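Local atomic coordinates of FMN Adenylyltransferase (Candida glabrata, PDB entry 3FWK), a protein that catalyses the transfer of the adenylyl group of ATP to FMN, which yields FAD in the last step of flavin cofactor biosynthesis. Residues D29-Q34 against L202-S207; H114-K119 against N229-L234; I168-P173 against P196-N201; C217-Y222 against I271-E276. One frame throughout, in Å; residues are numbered along the deposited sequence.

Interaction 1: residues D29-Q34 against L202-S207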
loop_
_atom_site.group_PDB
_atom_site.type_symbol
_atom_site.label_atom_id
_atom_site.label_comp_id
_atom_site.label_asym_id
_atom_site.label_seq_id
_atom_site.Cartn_x
_atom_site.Cartn_y
_atom_site.Cartn_z
ATOM N N ASP A 29 -20.760 14.344 -2.148
ATOM C CA ASP A 29 -19.652 14.980 -2.825
ATOM C C ASP A 29 -18.360 14.963 -2.013
ATOM O O ASP A 29 -17.411 15.693 -2.339
ATOM C CB ASP A 29 -20.006 16.373 -3.261
ATOM C CG ASP A 29 -20.333 17.266 -2.114
ATOM O OD1 ASP A 29 -20.334 16.850 -0.927
ATOM O OD2 ASP A 29 -20.617 18.469 -2.421
ATOM N N SER A 30 -18.281 14.064 -1.025
ATOM C CA SER A 30 -17.114 14.040 -0.160
ATOM C C SER A 30 -16.071 13.039 -0.621
ATOM O O SER A 30 -16.375 12.072 -1.338
ATOM C CB SER A 30 -17.509 13.738 1.271
ATOM O OG SER A 30 -18.008 12.419 1.415
ATOM N N ILE A 31 -14.851 13.251 -0.165
ATOM C CA ILE A 31 -13.793 12.258 -0.368
ATOM C C ILE A 31 -14.142 10.944 0.323
ATOM O O ILE A 31 -13.897 9.874 -0.245
ATOM C CB ILE A 31 -12.434 12.780 0.135
ATOM C CG1 ILE A 31 -11.937 13.941 -0.716
ATOM C CG2 ILE A 31 -11.389 11.645 0.152
ATOM C CD1 ILE A 31 -10.830 14.744 -0.057
ATOM N N ILE A 32 -14.729 10.990 1.524
ATOM C CA ILE A 32 -15.088 9.757 2.223
ATOM C C ILE A 32 -16.092 8.957 1.389
ATOM O O ILE A 32 -15.929 7.756 1.198
ATOM C CB ILE A 32 -15.579 10.011 3.643
ATOM C CG1 ILE A 32 -14.419 10.445 4.522
ATOM C CG2 ILE A 32 -16.255 8.779 4.204
ATOM C CD1 ILE A 32 -14.845 11.054 5.845
ATOM N N ALA A 33 -17.146 9.607 0.864
ATOM C CA ALA A 33 -18.105 8.858 0.057
ATOM C C ALA A 33 -17.457 8.272 -1.203
ATOM O O ALA A 33 -17.743 7.132 -1.561
ATOM C CB ALA A 33 -19.291 9.758 -0.333
ATOM N N GLN A 34 -16.569 9.028 -1.849
ATOM C CA GLN A 34 -15.867 8.518 -3.006
ATOM C C GLN A 34 -15.002 7.281 -2.645
ATOM O O GLN A 34 -14.915 6.327 -3.411
ATOM C CB GLN A 34 -15.002 9.620 -3.589
ATOM C CG GLN A 34 -14.314 9.265 -4.905
ATOM C CD GLN A 34 -13.308 10.323 -5.282
ATOM O OE1 GLN A 34 -12.349 10.568 -4.560
ATOM N NE2 GLN A 34 -13.537 10.997 -6.411
ATOM N N LEU A 202 -5.431 9.192 -5.151
ATOM C CA LEU A 202 -4.536 9.479 -4.039
ATOM C C LEU A 202 -5.332 9.868 -2.788
ATOM O O LEU A 202 -5.028 9.399 -1.696
ATOM C CB LEU A 202 -3.559 10.580 -4.447
ATOM C CG LEU A 202 -2.554 11.028 -3.370
ATOM C CD1 LEU A 202 -1.732 9.842 -2.847
ATOM C CD2 LEU A 202 -1.688 12.148 -3.923
ATOM N N ALA A 203 -6.358 10.722 -2.917
ATOM C CA ALA A 203 -7.104 11.135 -1.749
ATOM C C ALA A 203 -7.804 9.958 -1.076
ATOM O O ALA A 203 -7.976 9.946 0.157
ATOM C CB ALA A 203 -8.137 12.205 -2.152
ATOM N N ASN A 204 -8.277 9.008 -1.876
ATOM C CA ASN A 204 -8.916 7.828 -1.304
ATOM C C ASN A 204 -7.927 6.982 -0.490
ATOM O O ASN A 204 -8.275 6.464 0.571
ATOM C CB ASN A 204 -9.535 6.960 -2.390
ATOM C CG ASN A 204 -10.444 7.742 -3.320
ATOM O OD1 ASN A 204 -10.274 7.636 -4.527
ATOM N ND2 ASN A 204 -11.391 8.506 -2.765
ATOM N N ILE A 205 -6.725 6.812 -1.040
ATOM C CA ILE A 205 -5.666 6.079 -0.362
ATOM C C ILE A 205 -5.405 6.718 1.025
ATOM O O ILE A 205 -5.387 6.019 2.033
ATOM C CB ILE A 205 -4.399 6.075 -1.230
ATOM C CG1 ILE A 205 -4.593 5.281 -2.536
ATOM C CG2 ILE A 205 -3.197 5.541 -0.396
ATOM C CD1 ILE A 205 -4.766 3.821 -2.360
ATOM N N TRP A 206 -5.196 8.042 1.072
ATOM C CA TRP A 206 -4.906 8.670 2.373
ATOM C C TRP A 206 -6.092 8.533 3.333
ATOM O O TRP A 206 -5.900 8.228 4.504
ATOM C CB TRP A 206 -4.515 10.132 2.246
ATOM C CG TRP A 206 -3.308 10.495 1.494
ATOM C CD1 TRP A 206 -3.214 11.443 0.535
ATOM C CD2 TRP A 206 -1.971 10.021 1.702
ATOM N NE1 TRP A 206 -1.925 11.594 0.125
ATOM C CE2 TRP A 206 -1.140 10.725 0.823
ATOM C CE3 TRP A 206 -1.399 9.066 2.559
ATOM C CZ2 TRP A 206 0.238 10.533 0.763
ATOM C CZ3 TRP A 206 -0.019 8.878 2.494
ATOM C CH2 TRP A 206 0.771 9.607 1.617
ATOM N N SER A 207 -7.311 8.745 2.838
ATOM C CA SER A 207 -8.476 8.711 3.719
ATOM C C SER A 207 -8.592 7.345 4.406
ATOM O O SER A 207 -8.738 7.265 5.633
ATOM C CB SER A 207 -9.733 8.988 2.923
ATOM O OG SER A 207 -10.870 8.884 3.765
#

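Interaction 2: residues H114-K119 against N229-L234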
loop_
_atom_site.group_PDB
_atom_site.type_symbol
_atom_site.label_atom_id
_atom_site.label_comp_id
_atom_site.label_asym_id
_atom_site.label_seq_id
_atom_site.Cartn_x
_atom_site.Cartn_y
_atom_site.Cartn_z
ATOM N N HIS A 114 15.183 -4.172 -4.125
ATOM C CA HIS A 114 16.190 -3.477 -4.946
ATOM C C HIS A 114 17.260 -2.936 -4.044
ATOM O O HIS A 114 17.004 -2.634 -2.857
ATOM C CB HIS A 114 15.554 -2.289 -5.705
ATOM C CG HIS A 114 14.420 -2.684 -6.593
ATOM N ND1 HIS A 114 13.110 -2.736 -6.162
ATOM C CD2 HIS A 114 14.406 -3.089 -7.877
ATOM C CE1 HIS A 114 12.335 -3.132 -7.157
ATOM N NE2 HIS A 114 13.097 -3.360 -8.210
ATOM N N ASP A 115 18.443 -2.728 -4.616
ATOM C CA ASP A 115 19.565 -2.314 -3.799
ATOM C C ASP A 115 19.480 -0.849 -3.373
ATOM O O ASP A 115 20.233 -0.442 -2.519
ATOM C CB ASP A 115 20.881 -2.636 -4.477
ATOM C CG ASP A 115 21.122 -1.837 -5.691
ATOM O OD1 ASP A 115 20.612 -0.790 -6.027
ATOM O OD2 ASP A 115 22.012 -2.330 -6.448
ATOM N N ASP A 116 18.528 -0.100 -3.928
ATOM C CA ASP A 116 18.395 1.327 -3.664
ATOM C C ASP A 116 17.068 1.660 -2.977
ATOM O O ASP A 116 16.576 2.782 -3.052
ATOM C CB ASP A 116 18.615 2.144 -4.938
ATOM C CG ASP A 116 17.628 1.820 -6.041
ATOM O OD1 ASP A 116 16.773 0.904 -5.863
ATOM O OD2 ASP A 116 17.690 2.508 -7.113
ATOM N N THR A 117 16.522 0.683 -2.269
ATOM C CA THR A 117 15.278 0.869 -1.474
ATOM C C THR A 117 15.592 1.631 -0.186
ATOM O O THR A 117 16.626 1.404 0.437
ATOM C CB THR A 117 14.707 -0.511 -1.124
ATOM O OG1 THR A 117 14.522 -1.277 -2.328
ATOM C CG2 THR A 117 13.386 -0.434 -0.401
ATOM N N PHE A 118 14.693 2.492 0.259
ATOM C CA PHE A 118 14.838 3.143 1.550
ATOM C C PHE A 118 14.903 2.105 2.670
ATOM O O PHE A 118 14.081 1.173 2.743
ATOM C CB PHE A 118 13.623 4.046 1.860
ATOM C CG PHE A 118 13.686 5.398 1.211
ATOM C CD1 PHE A 118 14.323 6.455 1.848
ATOM C CD2 PHE A 118 13.110 5.594 -0.051
ATOM C CE1 PHE A 118 14.403 7.698 1.260
ATOM C CE2 PHE A 118 13.180 6.874 -0.648
ATOM C CZ PHE A 118 13.848 7.895 -0.007
ATOM N N LYS A 119 15.823 2.315 3.615
ATOM C CA LYS A 119 15.924 1.430 4.782
ATOM C C LYS A 119 14.587 1.397 5.556
ATOM O O LYS A 119 14.168 0.354 6.042
ATOM C CB LYS A 119 17.026 1.912 5.709
ATOM C CG LYS A 119 17.246 1.018 6.899
ATOM C CD LYS A 119 17.678 -0.404 6.488
ATOM C CE LYS A 119 18.342 -1.170 7.618
ATOM N NZ LYS A 119 19.212 -2.283 7.019
ATOM N N ASN A 229 13.306 5.407 -5.262
ATOM C CA ASN A 229 14.567 4.948 -4.736
ATOM C C ASN A 229 15.284 6.040 -3.925
ATOM O O ASN A 229 14.921 7.233 -3.958
ATOM C CB ASN A 229 15.426 4.375 -5.857
ATOM C CG ASN A 229 15.851 5.408 -6.838
ATOM O OD1 ASN A 229 16.444 6.413 -6.474
ATOM N ND2 ASN A 229 15.563 5.162 -8.114
ATOM N N VAL A 230 16.318 5.625 -3.191
ATOM C CA VAL A 230 16.990 6.568 -2.281
ATOM C C VAL A 230 17.727 7.658 -2.994
ATOM O O VAL A 230 17.916 8.749 -2.418
ATOM C CB VAL A 230 17.985 5.860 -1.315
ATOM C CG1 VAL A 230 17.258 4.981 -0.398
ATOM C CG2 VAL A 230 19.107 5.085 -2.066
ATOM N N GLU A 231 18.189 7.390 -4.216
ATOM C CA GLU A 231 18.990 8.365 -4.934
ATOM C C GLU A 231 18.141 9.467 -5.551
ATOM O O GLU A 231 18.632 10.578 -5.707
ATOM C CB GLU A 231 19.951 7.693 -5.954
ATOM C CG GLU A 231 19.414 6.886 -7.168
ATOM C CD GLU A 231 19.101 5.421 -6.867
ATOM O OE1 GLU A 231 19.088 4.632 -7.867
ATOM O OE2 GLU A 231 18.943 5.073 -5.672
ATOM N N GLU A 232 16.890 9.179 -5.910
ATOM C CA GLU A 232 16.052 10.138 -6.664
ATOM C C GLU A 232 15.003 10.809 -5.777
ATOM O O GLU A 232 14.522 11.875 -6.138
ATOM C CB GLU A 232 15.289 9.424 -7.795
ATOM C CG GLU A 232 14.143 8.462 -7.270
ATOM C CD GLU A 232 13.449 7.581 -8.339
ATOM O OE1 GLU A 232 13.586 7.882 -9.565
ATOM O OE2 GLU A 232 12.771 6.590 -7.944
ATOM N N THR A 233 14.590 10.164 -4.701
ATOM C CA THR A 233 13.357 10.597 -4.020
ATOM C C THR A 233 13.619 11.617 -2.954
ATOM O O THR A 233 14.479 11.446 -2.109
ATOM C CB THR A 233 12.648 9.378 -3.390
ATOM O OG1 THR A 233 12.441 8.398 -4.409
ATOM C CG2 THR A 233 11.323 9.762 -2.811
ATOM N N LEU A 234 12.827 12.674 -2.955
ATOM C CA LEU A 234 12.894 13.733 -1.945
ATOM C C LEU A 234 11.484 13.918 -1.367
ATOM O O LEU A 234 10.485 13.578 -2.009
ATOM C CB LEU A 234 13.337 15.073 -2.577
ATOM C CG LEU A 234 14.777 15.068 -3.068
ATOM C CD1 LEU A 234 15.041 16.303 -3.908
ATOM C CD2 LEU A 234 15.783 14.988 -1.881
#

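Interaction 3: residues I168-P173 against P196-N201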
loop_
_atom_site.group_PDB
_atom_site.type_symbol
_atom_site.label_atom_id
_atom_site.label_comp_id
_atom_site.label_asym_id
_atom_site.label_seq_id
_atom_site.Cartn_x
_atom_site.Cartn_y
_atom_site.Cartn_z
ATOM N N ILE A 168 -1.274 -1.452 -8.064
ATOM C CA ILE A 168 -1.123 -0.279 -8.917
ATOM C C ILE A 168 -2.430 0.475 -9.164
ATOM O O ILE A 168 -3.530 -0.117 -9.143
ATOM C CB ILE A 168 -0.480 -0.819 -10.184
ATOM C CG1 ILE A 168 -0.017 0.296 -11.113
ATOM C CG2 ILE A 168 -1.363 -1.863 -10.837
ATOM C CD1 ILE A 168 0.985 -0.183 -12.165
ATOM N N ARG A 169 -2.303 1.766 -9.400
ATOM C CA ARG A 169 -3.456 2.608 -9.731
ATOM C C ARG A 169 -3.312 3.115 -11.156
ATOM O O ARG A 169 -2.207 3.236 -11.691
ATOM C CB ARG A 169 -3.565 3.813 -8.766
ATOM C CG ARG A 169 -3.648 3.364 -7.330
ATOM C CD ARG A 169 -3.946 4.480 -6.277
ATOM N NE ARG A 169 -3.062 5.642 -6.306
ATOM C CZ ARG A 169 -3.328 6.788 -6.969
ATOM N NH1 ARG A 169 -4.437 6.942 -7.673
ATOM N NH2 ARG A 169 -2.471 7.785 -6.914
ATOM N N HIS A 170 -4.432 3.486 -11.773
ATOM C CA HIS A 170 -4.338 4.004 -13.154
ATOM C C HIS A 170 -3.443 5.222 -13.297
ATOM O O HIS A 170 -2.850 5.405 -14.355
ATOM C CB HIS A 170 -5.715 4.365 -13.704
ATOM C CG HIS A 170 -6.523 3.207 -14.190
ATOM N ND1 HIS A 170 -6.044 2.282 -15.101
ATOM C CD2 HIS A 170 -7.802 2.855 -13.926
ATOM C CE1 HIS A 170 -6.997 1.382 -15.345
ATOM N NE2 HIS A 170 -8.078 1.715 -14.653
ATOM N N THR A 171 -3.341 6.057 -12.253
ATOM C CA THR A 171 -2.530 7.250 -12.342
ATOM C C THR A 171 -1.034 6.987 -12.188
ATOM O O THR A 171 -0.234 7.889 -12.418
ATOM C CB THR A 171 -2.940 8.308 -11.296
ATOM O OG1 THR A 171 -2.783 7.717 -10.017
ATOM C CG2 THR A 171 -4.395 8.762 -11.482
ATOM N N ASP A 172 -0.659 5.773 -11.800
ATOM C CA ASP A 172 0.751 5.443 -11.680
ATOM C C ASP A 172 1.398 5.266 -13.053
ATOM O O ASP A 172 0.709 4.979 -14.029
ATOM C CB ASP A 172 0.902 4.121 -10.910
ATOM C CG ASP A 172 0.528 4.232 -9.431
ATOM O OD1 ASP A 172 0.742 5.285 -8.830
ATOM O OD2 ASP A 172 0.076 3.218 -8.873
ATOM N N PRO A 173 2.729 5.391 -13.127
ATOM C CA PRO A 173 3.402 5.037 -14.376
ATOM C C PRO A 173 3.021 3.619 -14.814
ATOM O O PRO A 173 2.921 2.706 -13.987
ATOM C CB PRO A 173 4.895 5.135 -14.006
ATOM C CG PRO A 173 4.923 6.151 -12.943
ATOM C CD PRO A 173 3.676 5.847 -12.102
ATOM N N PRO A 196 -6.949 -4.797 -8.263
ATOM C CA PRO A 196 -8.244 -4.343 -7.738
ATOM C C PRO A 196 -8.254 -2.914 -7.205
ATOM O O PRO A 196 -9.267 -2.516 -6.605
ATOM C CB PRO A 196 -8.519 -5.356 -6.593
ATOM C CG PRO A 196 -7.396 -6.397 -6.665
ATOM C CD PRO A 196 -6.259 -5.628 -7.261
ATOM N N LEU A 197 -7.144 -2.184 -7.349
ATOM C CA LEU A 197 -6.973 -0.844 -6.810
ATOM C C LEU A 197 -6.925 0.205 -7.913
ATOM O O LEU A 197 -6.671 1.394 -7.649
ATOM C CB LEU A 197 -5.663 -0.774 -5.985
ATOM C CG LEU A 197 -5.706 0.222 -4.828
ATOM C CD1 LEU A 197 -6.635 -0.239 -3.692
ATOM C CD2 LEU A 197 -4.291 0.503 -4.333
ATOM N N LEU A 198 -7.200 -0.174 -9.174
ATOM C CA LEU A 198 -6.873 0.722 -10.296
ATOM C C LEU A 198 -7.628 2.042 -10.246
ATOM O O LEU A 198 -7.094 3.079 -10.607
ATOM C CB LEU A 198 -7.209 0.037 -11.632
ATOM C CG LEU A 198 -6.299 -1.132 -11.980
ATOM C CD1 LEU A 198 -6.874 -1.918 -13.171
ATOM C CD2 LEU A 198 -4.900 -0.614 -12.343
ATOM N N HIS A 199 -8.882 1.975 -9.783
ATOM C CA HIS A 199 -9.791 3.130 -9.749
ATOM C C HIS A 199 -9.606 4.030 -8.517
ATOM O O HIS A 199 -10.302 5.037 -8.408
ATOM C CB HIS A 199 -11.235 2.636 -9.775
ATOM C CG HIS A 199 -11.511 1.657 -8.690
ATOM N ND1 HIS A 199 -11.048 0.365 -8.747
ATOM C CD2 HIS A 199 -12.097 1.807 -7.484
ATOM C CE1 HIS A 199 -11.365 -0.246 -7.617
ATOM N NE2 HIS A 199 -12.003 0.608 -6.829
ATOM N N TRP A 200 -8.733 3.665 -7.578
ATOM C CA TRP A 200 -8.500 4.504 -6.413
ATOM C C TRP A 200 -7.712 5.736 -6.804
ATOM O O TRP A 200 -6.815 5.651 -7.645
ATOM C CB TRP A 200 -7.733 3.711 -5.329
ATOM C CG TRP A 200 -8.577 2.762 -4.587
ATOM C CD1 TRP A 200 -9.296 1.700 -5.100
ATOM C CD2 TRP A 200 -8.871 2.816 -3.206
ATOM N NE1 TRP A 200 -10.011 1.081 -4.100
ATOM C CE2 TRP A 200 -9.762 1.748 -2.927
ATOM C CE3 TRP A 200 -8.449 3.646 -2.154
ATOM C CZ2 TRP A 200 -10.279 1.516 -1.651
ATOM C CZ3 TRP A 200 -8.976 3.410 -0.864
ATOM C CH2 TRP A 200 -9.864 2.334 -0.629
ATOM N N ASN A 201 -8.033 6.873 -6.203
ATOM C CA ASN A 201 -7.248 8.085 -6.312
ATOM C C ASN A 201 -6.419 8.302 -5.050
ATOM O O ASN A 201 -6.686 7.706 -3.995
ATOM C CB ASN A 201 -8.223 9.321 -6.430
ATOM C CG ASN A 201 -9.350 9.117 -7.438
ATOM O OD1 ASN A 201 -9.075 8.954 -8.624
ATOM N ND2 ASN A 201 -10.612 9.170 -6.974
HETATM O O HOH W 1 -4.570 -2.651 -8.551
HETATM O O HOH W 2 -6.779 8.557 -9.520
#

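Interaction 4: residues C217-Y222 against I271-E276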
loop_
_atom_site.group_PDB
_atom_site.type_symbol
_atom_site.label_atom_id
_atom_site.label_comp_id
_atom_site.label_asym_id
_atom_site.label_seq_id
_atom_site.Cartn_x
_atom_site.Cartn_y
_atom_site.Cartn_z
ATOM N N CYS A 217 4.214 3.186 6.596
ATOM C CA CYS A 217 5.617 3.566 6.453
ATOM C C CYS A 217 5.819 5.006 6.887
ATOM O O CYS A 217 5.217 5.920 6.296
ATOM C CB CYS A 217 6.068 3.376 5.037
ATOM S SG CYS A 217 7.848 3.782 4.826
ATOM N N GLU A 218 6.647 5.248 7.907
ATOM C CA GLU A 218 6.645 6.563 8.509
ATOM C C GLU A 218 7.371 7.617 7.688
ATOM O O GLU A 218 7.318 8.801 8.012
ATOM C CB GLU A 218 7.091 6.516 9.997
ATOM C CG GLU A 218 5.963 6.094 10.953
ATOM C CD GLU A 218 4.865 7.153 11.051
ATOM O OE1 GLU A 218 3.738 6.851 10.661
ATOM O OE2 GLU A 218 5.141 8.295 11.477
ATOM N N LEU A 219 7.982 7.237 6.556
ATOM C CA LEU A 219 8.467 8.266 5.633
ATOM C C LEU A 219 7.370 9.248 5.199
ATOM O O LEU A 219 7.650 10.424 4.986
ATOM C CB LEU A 219 9.135 7.634 4.401
ATOM C CG LEU A 219 10.451 6.915 4.726
ATOM C CD1 LEU A 219 10.932 6.162 3.482
ATOM C CD2 LEU A 219 11.531 7.882 5.278
ATOM N N TYR A 220 6.130 8.774 5.029
ATOM C CA TYR A 220 5.066 9.698 4.595
ATOM C C TYR A 220 4.883 10.825 5.588
ATOM O O TYR A 220 4.590 11.968 5.199
ATOM C CB TYR A 220 3.753 8.929 4.390
ATOM C CG TYR A 220 3.840 7.868 3.327
ATOM C CD1 TYR A 220 4.227 8.182 2.018
ATOM C CD2 TYR A 220 3.563 6.525 3.646
ATOM C CE1 TYR A 220 4.315 7.168 1.045
ATOM C CE2 TYR A 220 3.627 5.526 2.670
ATOM C CZ TYR A 220 4.001 5.852 1.408
ATOM O OH TYR A 220 4.084 4.828 0.495
ATOM N N ARG A 221 5.082 10.554 6.882
ATOM C CA ARG A 221 4.952 11.571 7.919
ATOM C C ARG A 221 5.910 12.746 7.704
ATOM O O ARG A 221 5.648 13.832 8.189
ATOM C CB ARG A 221 5.148 10.898 9.296
ATOM C CG ARG A 221 5.138 11.853 10.484
ATOM C CD ARG A 221 3.711 12.452 10.730
ATOM N NE ARG A 221 3.764 13.404 11.852
ATOM C CZ ARG A 221 4.157 14.667 11.737
ATOM N NH1 ARG A 221 4.464 15.196 10.548
ATOM N NH2 ARG A 221 4.224 15.433 12.818
ATOM N N TYR A 222 7.042 12.479 7.065
ATOM C CA TYR A 222 8.090 13.466 6.878
ATOM C C TYR A 222 7.993 14.212 5.553
ATOM O O TYR A 222 8.874 15.010 5.223
ATOM C CB TYR A 222 9.467 12.806 7.039
ATOM C CG TYR A 222 9.757 12.449 8.503
ATOM C CD1 TYR A 222 10.579 13.263 9.270
ATOM C CD2 TYR A 222 9.230 11.313 9.091
ATOM C CE1 TYR A 222 10.834 12.984 10.618
ATOM C CE2 TYR A 222 9.461 11.024 10.436
ATOM C CZ TYR A 222 10.268 11.861 11.189
ATOM O OH TYR A 222 10.505 11.589 12.515
ATOM N N ILE A 271 6.170 3.026 13.873
ATOM C CA ILE A 271 7.590 2.699 14.083
ATOM C C ILE A 271 8.406 3.859 13.498
ATOM O O ILE A 271 8.219 4.230 12.340
ATOM C CB ILE A 271 7.935 1.347 13.446
ATOM C CG1 ILE A 271 7.136 0.242 14.119
ATOM C CG2 ILE A 271 9.454 1.135 13.464
ATOM C CD1 ILE A 271 7.448 0.060 15.531
ATOM N N PRO A 272 9.329 4.426 14.276
ATOM C CA PRO A 272 10.099 5.552 13.756
ATOM C C PRO A 272 10.920 5.202 12.536
ATOM O O PRO A 272 11.328 4.051 12.344
ATOM C CB PRO A 272 10.970 6.003 14.949
ATOM C CG PRO A 272 10.928 4.842 15.903
ATOM C CD PRO A 272 9.666 4.099 15.677
ATOM N N ILE A 273 11.188 6.216 11.732
ATOM C CA ILE A 273 12.018 6.018 10.546
ATOM C C ILE A 273 13.434 5.550 10.951
ATOM O O ILE A 273 13.909 5.791 12.053
ATOM C CB ILE A 273 12.050 7.267 9.636
ATOM C CG1 ILE A 273 12.743 8.467 10.269
ATOM C CG2 ILE A 273 10.595 7.601 9.196
ATOM C CD1 ILE A 273 12.843 9.618 9.310
ATOM N N ALA A 274 14.108 4.913 10.013
ATOM C CA ALA A 274 15.466 4.487 10.212
ATOM C C ALA A 274 16.347 5.707 10.477
ATOM O O ALA A 274 16.151 6.778 9.880
ATOM C CB ALA A 274 15.937 3.751 8.951
ATOM N N ASP A 275 17.372 5.500 11.323
ATOM C CA ASP A 275 18.347 6.533 11.672
ATOM C C ASP A 275 18.959 7.208 10.449
ATOM O O ASP A 275 19.182 8.403 10.436
ATOM C CB ASP A 275 19.501 5.944 12.493
ATOM C CG ASP A 275 19.094 5.552 13.890
ATOM O OD1 ASP A 275 19.902 4.842 14.540
ATOM O OD2 ASP A 275 17.996 5.935 14.362
ATOM N N GLU A 276 19.270 6.417 9.428
ATOM C CA GLU A 276 19.933 6.932 8.233
ATOM C C GLU A 276 18.976 7.802 7.427
ATOM O O GLU A 276 19.400 8.786 6.781
ATOM C CB GLU A 276 20.521 5.794 7.377
ATOM C CG GLU A 276 19.478 4.833 6.797
ATOM C CD GLU A 276 20.063 3.612 6.085
ATOM O OE1 GLU A 276 20.097 3.602 4.835
ATOM O OE2 GLU A 276 20.414 2.631 6.803
HETATM O O HOH W 3 7.611 3.153 9.832
HETATM O O HOH W 4 10.410 8.943 13.065
#

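Interaction 1: residues D29-Q34 against L202-S207
Asn-204 and Gln-34 supply the polar part of this contact. The ND2 of Asn-204 donates to OE1 of Gln-34 at 2.9 Å with an N-H...O angle of 150°, while the two side chains cross at about a right angle and their amide planes stand 79° apart. The glutamine arrives because its CG lies anti to the backbone N (chi1 -174°) and the chain runs on extended, giving it the length to reach the asparagine. ND2 also bonds OG1 of Thr-35, and OD1 accepts from the backbone N of Asn-201, so both ends of the buried asparagine amide are used.

The apolar part rests on Ile-31, whose CG2 methyl lies 4.0 Å from CB of Ala-203. The small alanine lets the branched chain come close to the helix backbone. Beside it, CG1 of Ile-32 approaches OG of Ser-207 at 4.0 Å, a hydroxyl that is itself hydrogen-bonded to Glu-255 and Tyr-21.

Capping completes the account: OG of Ser-30 accepts from N of Ala-33 at 3.0 Å, holding the first turn in place. The arrangement is that of a serine-capped helix start, 31-50, packed against helix 202-212 in the Rossmann-like alpha/beta fold.

Interaction 2: residues H114-K119 against N229-L234
The carbonyl oxygen of Asn-229, which lies beside the ring of Phe-118, is gripped twice by Thr-233, through OG1 at 2.8 Å and through the backbone N at 3.0 Å, which curls 229-234 into a compact turn. Across the contact, N of Val-230 donates to O of Asp-116 at 2.9 Å. The carboxylates of Asp-116 and Glu-231 also approach, OD2 to OE1 at 2.7 Å, but this contact is doubtful because the placing of the glutamate carboxylate is uncertain.

Phe-118 provides the apolar half. Val-230 lays its CG1 methyl over one ring face, 4.0 Å from the centroid, a CH-pi contact, and CB of Thr-233 meets the ring edge 3.8 Å from CE2. With CG beside the backbone N (chi1 -82°), the ring reaches across to the turn, where its breadth lets it touch both residues. Phe-224 adds an edge-to-face partner.

The His-114 to Thr-117 type I turn, with Phe-118 at the N-cap position of helix 119-131, forms a strand-to-helix connection after strand 107-111, typical of alpha/beta folds and here backed by the loop 229-234.

Interaction 3: residues I168-P173 against P196-N201
The His-170 ring carries CB of Leu-198 over one face, 3.8 Å from its centroid, a CH-pi contact; CG beside the backbone N (chi1 -79°) swings the ring over the leucine, and ND1 is held by O of Gly-175. The guanidinium of Arg-169, in the one of its two modelled conformers described here, has the carbonyl carbon of Asn-201 over one face and O of Trp-200 at its edge, in plane. There NH1 donates at 2.7 Å to that oxygen, and a bend at chi3 turns the head to it. Salt bridges to Asp-297 and Glu-300 probably help to balance the charge of this buried arginine.

Both sides are type I turns, Arg-169 to Asp-172 and Leu-197 to Trp-200, in loops that follow the neighbouring parallel strands 163-165 and 192-194 of the Rossmann-like sheet; the second leads into helix 202-212, with Asn-201 at its N-cap position.

The turns are joined directly by N of His-170, which donates to O of Leu-198 at 2.9 Å. A water links O of Ile-168 (2.8 Å) to N of Leu-197 (2.9 Å). Within its own turn, Asp-172 OD2 accepts from N of Arg-169, met from above the carboxylate plane. Leu-198 suits its place by being branched: CD2 packs on CG2 of Ile-168 at 4.0 Å, in one of two conformers of the isoleucine, while CD1 reaches CE1 of His-170.

Interaction 4: residues C217-Y222 against I271-E276
The backbones of Glu-218 and Ile-273 come within 5.8 Å at their CA atoms, where residues 219-221, with helical backbone angles, pass the extended approach to helix 275-282. Ile-273 is the centre of the contact. Its CG1 sits between the backbone N and the carbonyl carbon (chi1 66°), which carries CD1 over the middle of one face of the Tyr-222 ring, 3.8 Å from the centroid and 11° off the normal, a CH-pi contact. The other branch, CG2, settles 3.6 Å from the carbonyl carbon of Glu-218 and 4.0 Å from CD2 of Leu-219; a beta-branched residue can fill both places at once.

Two waters carry the polar links. One accepts from N of Glu-218 and lies 2.8 Å from O of Ile-271; the other lies 2.7 Å from OH of Tyr-222 and accepts from N of Ile-273. Leu-278 and Ile-281 add to the apolar surroundings. The direct contact is thus largely apolar, and waters bridge polar groups that do not meet directly: two backbone groups in one case, the tyrosine hydroxyl and a backbone N in the other.

Overall arrangement
Interactions 1 and 3 lie side by side, centres 14 Å apart, and share the start of helix 202-212: Ile-205 packs on Trp-200 and Arg-169, and OE1 of Gln-34 probably bonds ND2 of Asn-201. Interactions 2 and 4, centres 13 Å apart, share the surroundings of helices 119-131 and 275-282, with Phe-118 against Leu-219 and Lys-119 against Ala-274. Trp-206 on Tyr-220 connects interactions 1 and 4. Along the chain, interaction 3 is nested within the loops closed by both interaction 1 and interaction 2, whereas interactions 2 and 4 alternate. The contacts therefore tie helix 31-50, near the N-terminus, and the C-terminal part with helix 275-282 to the Rossmann-like core.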